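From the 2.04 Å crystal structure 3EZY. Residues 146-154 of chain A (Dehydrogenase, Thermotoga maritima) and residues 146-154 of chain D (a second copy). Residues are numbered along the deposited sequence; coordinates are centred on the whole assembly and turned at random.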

# COMPACT_ATOMS: atom_id res chain seq x y z
N HIS A 146 -2.85 -14.60 20.01
CA HIS A 146 -1.58 -15.04 20.58
C HIS A 146 -0.69 -13.85 20.96
O HIS A 146 -0.09 -13.80 22.04
CB HIS A 146 -0.86 -15.95 19.56
CG HIS A 146 -1.50 -17.31 19.41
ND1 HIS A 146 -0.98 -18.30 18.61
CD2 HIS A 146 -2.61 -17.84 20.00
CE1 HIS A 146 -1.76 -19.37 18.67
NE2 HIS A 146 -2.75 -19.12 19.51
N VAL A 147 -0.59 -12.87 20.07
CA VAL A 147 0.30 -11.73 20.35
C VAL A 147 -0.35 -10.41 19.98
O VAL A 147 -0.91 -10.27 18.87
CB VAL A 147 1.58 -11.84 19.52
CG1 VAL A 147 2.48 -10.56 19.72
CG2 VAL A 147 2.33 -13.07 19.90
N LEU A 148 -0.28 -9.46 20.90
CA LEU A 148 -0.76 -8.09 20.69
C LEU A 148 0.42 -7.16 20.51
O LEU A 148 1.39 -7.22 21.29
CB LEU A 148 -1.55 -7.58 21.92
CG LEU A 148 -2.02 -6.11 21.99
CD1 LEU A 148 -3.04 -5.77 20.90
CD2 LEU A 148 -2.58 -5.74 23.41
N ARG A 149 0.33 -6.25 19.55
CA ARG A 149 1.30 -5.18 19.42
C ARG A 149 0.62 -3.82 19.33
O ARG A 149 -0.27 -3.62 18.50
CB ARG A 149 2.10 -5.38 18.17
CG ARG A 149 3.09 -4.27 17.91
CD ARG A 149 2.69 -3.31 16.80
NE ARG A 149 3.75 -2.31 16.58
CZ ARG A 149 4.70 -2.39 15.63
NH1 ARG A 149 4.73 -3.45 14.80
NH2 ARG A 149 5.63 -1.42 15.53
N ILE A 150 1.06 -2.87 20.16
CA ILE A 150 0.58 -1.51 20.10
C ILE A 150 1.76 -0.55 20.06
O ILE A 150 2.69 -0.64 20.87
CB ILE A 150 -0.32 -1.15 21.31
CG1 ILE A 150 -1.55 -2.08 21.36
CG2 ILE A 150 -0.67 0.37 21.34
CD1 ILE A 150 -2.43 -1.88 22.61
N THR A 151 1.73 0.36 19.11
CA THR A 151 2.71 1.44 19.08
C THR A 151 1.91 2.69 19.24
O THR A 151 0.93 2.87 18.52
CB THR A 151 3.42 1.46 17.72
OG1 THR A 151 4.18 0.26 17.60
CG2 THR A 151 4.31 2.71 17.55
N SER A 152 2.28 3.54 20.19
CA SER A 152 1.62 4.84 20.35
C SER A 152 2.64 5.89 20.64
O SER A 152 3.23 5.92 21.74
CB SER A 152 0.59 4.82 21.48
OG SER A 152 -0.46 3.92 21.14
N ARG A 153 2.82 6.77 19.66
CA ARG A 153 3.79 7.86 19.71
C ARG A 153 3.06 9.18 19.38
O ARG A 153 2.20 9.22 18.47
CB ARG A 153 4.95 7.62 18.71
CG ARG A 153 5.47 6.20 18.68
CD ARG A 153 6.63 5.99 17.68
NE ARG A 153 7.22 4.67 17.88
CZ ARG A 153 7.56 3.82 16.92
NH1 ARG A 153 7.43 4.15 15.61
NH2 ARG A 153 8.04 2.64 17.27
N ASP A 154 3.41 10.24 20.12
CA ASP A 154 2.87 11.60 19.94
C ASP A 154 3.87 12.43 19.14
O ASP A 154 5.06 12.12 19.14
CB ASP A 154 2.65 12.31 21.29
CG ASP A 154 1.46 11.77 22.07
OD1 ASP A 154 0.53 11.15 21.49
OD2 ASP A 154 1.45 11.96 23.31
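Chain D 146-154: HVLRITSRD

Chain D presents the same stretch to chain A, and like its partner it is a strand, already under way at His D146 and running through Arg D153, with Asp D154 already in the loop that follows; from Val D147 on, its phi/psi values are those of extended chain, while His D146 departs with a psi of -47°. The two strands run nearly antiparallel: their N-to-C directions differ by 155°, the signed crossing angle is -155°, and the axes come no nearer than 11.2 Å. That spacing is far too wide for backbone pairing, and no direct hydrogen bond crosses between the stretches. They meet mainly through side chains and water, with one backbone carbonyl, O of Ile A150, taking part. The register centres on residue 150: CA of Arg A149 lies 10.1 Å from CA of Thr D151, and CA of Thr A151 lies 10.0 Å from CA of Arg D149.

His A146 makes no contact. Val A147 points toward chain D, and its CG1 lies 4.2 Å from NH2 of Arg D153; the compact, apolar Val A147 lies beside the end of the long arginine that reaches across. Water 1 joins the same two residues, donating to O of Val A147 at 3.0 Å and accepting a weak bond from NH2 of Arg D153 at 3.3 Å. Leu A148 points away, as the alternation of a strand requires.

Arg A149 is the centre of the contact. Its NE and NH2 donate to OG1 of Thr A151 at 2.8 and 3.0 Å, a fork that holds the guanidinium beside its own strand. CG of Arg D149 lies over one face of that group, while NH2 of Arg D149 comes within 3.3 Å of CG of Arg A149, so each arginine lays its aliphatic part over a face of the other's guanidinium. Their conformations differ, most of all at chi2, -106° in Arg A149 and 58° in Arg D149. The like charges are close, NE of Arg A149 being 3.8 Å from NH2 of Arg D149. Water 2 accepts a weak bond from NH1 of Arg A149 and donates to OG1 of Thr D151, both at 3.0 Å.

The CA-to-CB bond of Ile A150 points away, but its O lies at the edge of the Arg D149 guanidinium, 3.5 Å from NH2 of Arg D149. OG1 of Thr A151 is 4.2 Å from that same NH2 of Arg D149. Threonine suits the place because its OG1 accepts both hydrogen bonds from Arg A149; its CA-to-CB bond points sideways.

Ser A152 is out of reach. Arg A153 then repeats the opening contact with the chains exchanged: its NH2 stands 4.3 Å from CB of Val D147, and water 3 accepts a weak bond from NH2 of Arg A153 at 3.4 Å while donating to O of Val D147 at 2.8 Å. Length suits arginine to this gap. Asp A154, beyond the strand, takes no part.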

# COMPACT_ATOMS: atom_id res chain seq x y z
N HIS D 146 15.95 5.10 18.33
CA HIS D 146 15.34 4.94 19.64
C HIS D 146 14.70 3.55 19.94
O HIS D 146 14.85 3.00 21.04
CB HIS D 146 14.29 6.04 19.78
CG HIS D 146 14.88 7.42 19.78
ND1 HIS D 146 14.11 8.56 19.90
CD2 HIS D 146 16.17 7.83 19.73
CE1 HIS D 146 14.91 9.62 19.91
NE2 HIS D 146 16.16 9.20 19.80
N VAL D 147 13.91 3.03 18.99
CA VAL D 147 13.19 1.78 19.21
C VAL D 147 13.28 0.87 18.00
O VAL D 147 12.93 1.29 16.89
CB VAL D 147 11.68 2.00 19.51
CG1 VAL D 147 10.99 0.64 19.90
CG2 VAL D 147 11.52 3.01 20.61
N LEU D 148 13.71 -0.36 18.25
CA LEU D 148 13.75 -1.43 17.27
C LEU D 148 12.56 -2.36 17.48
O LEU D 148 12.28 -2.79 18.60
CB LEU D 148 15.03 -2.27 17.46
CG LEU D 148 15.14 -3.57 16.63
CD1 LEU D 148 15.33 -3.26 15.12
CD2 LEU D 148 16.34 -4.42 17.09
N ARG D 149 11.92 -2.74 16.39
CA ARG D 149 10.87 -3.77 16.40
C ARG D 149 11.25 -4.89 15.40
O ARG D 149 11.50 -4.61 14.21
CB ARG D 149 9.55 -3.14 15.95
CG ARG D 149 8.26 -3.63 16.61
CD ARG D 149 8.35 -3.41 18.16
NE ARG D 149 7.16 -2.84 18.83
CZ ARG D 149 6.23 -3.57 19.44
NH1 ARG D 149 6.33 -4.91 19.38
NH2 ARG D 149 5.20 -2.96 20.06
N ILE D 150 11.25 -6.13 15.86
CA ILE D 150 11.42 -7.23 14.95
C ILE D 150 10.31 -8.20 15.22
O ILE D 150 10.07 -8.58 16.38
CB ILE D 150 12.77 -7.93 15.15
CG1 ILE D 150 13.90 -7.00 14.69
CG2 ILE D 150 12.84 -9.23 14.36
CD1 ILE D 150 15.27 -7.55 15.05
N THR D 151 9.60 -8.58 14.17
CA THR D 151 8.66 -9.69 14.27
C THR D 151 9.19 -10.78 13.37
O THR D 151 9.49 -10.46 12.20
CB THR D 151 7.29 -9.22 13.80
OG1 THR D 151 6.73 -8.35 14.78
CG2 THR D 151 6.35 -10.41 13.54
N SER D 152 9.33 -12.02 13.89
CA SER D 152 9.77 -13.19 13.10
C SER D 152 8.90 -14.41 13.41
O SER D 152 8.92 -14.95 14.52
CB SER D 152 11.24 -13.56 13.31
OG SER D 152 12.07 -12.48 12.93
N ARG D 153 8.11 -14.82 12.43
CA ARG D 153 7.21 -15.94 12.59
C ARG D 153 7.41 -16.86 11.40
O ARG D 153 7.51 -16.40 10.24
CB ARG D 153 5.75 -15.46 12.66
CG ARG D 153 5.53 -14.31 13.63
CD ARG D 153 4.05 -13.86 13.72
NE ARG D 153 3.91 -12.80 14.74
CZ ARG D 153 3.25 -11.64 14.60
NH1 ARG D 153 2.61 -11.29 13.48
NH2 ARG D 153 3.21 -10.80 15.64
N ASP D 154 7.45 -18.16 11.69
CA ASP D 154 7.50 -19.16 10.66
C ASP D 154 6.11 -19.71 10.37
O ASP D 154 5.24 -19.66 11.23
CB ASP D 154 8.39 -20.31 11.09
CG ASP D 154 9.85 -19.95 11.11
OD1 ASP D 154 10.25 -18.92 10.51
OD2 ASP D 154 10.61 -20.73 11.73
O HOH W 1 0.95 -8.84 17.03
O HOH W 2 4.42 -6.40 14.86
O HOH W 3 10.36 0.39 16.13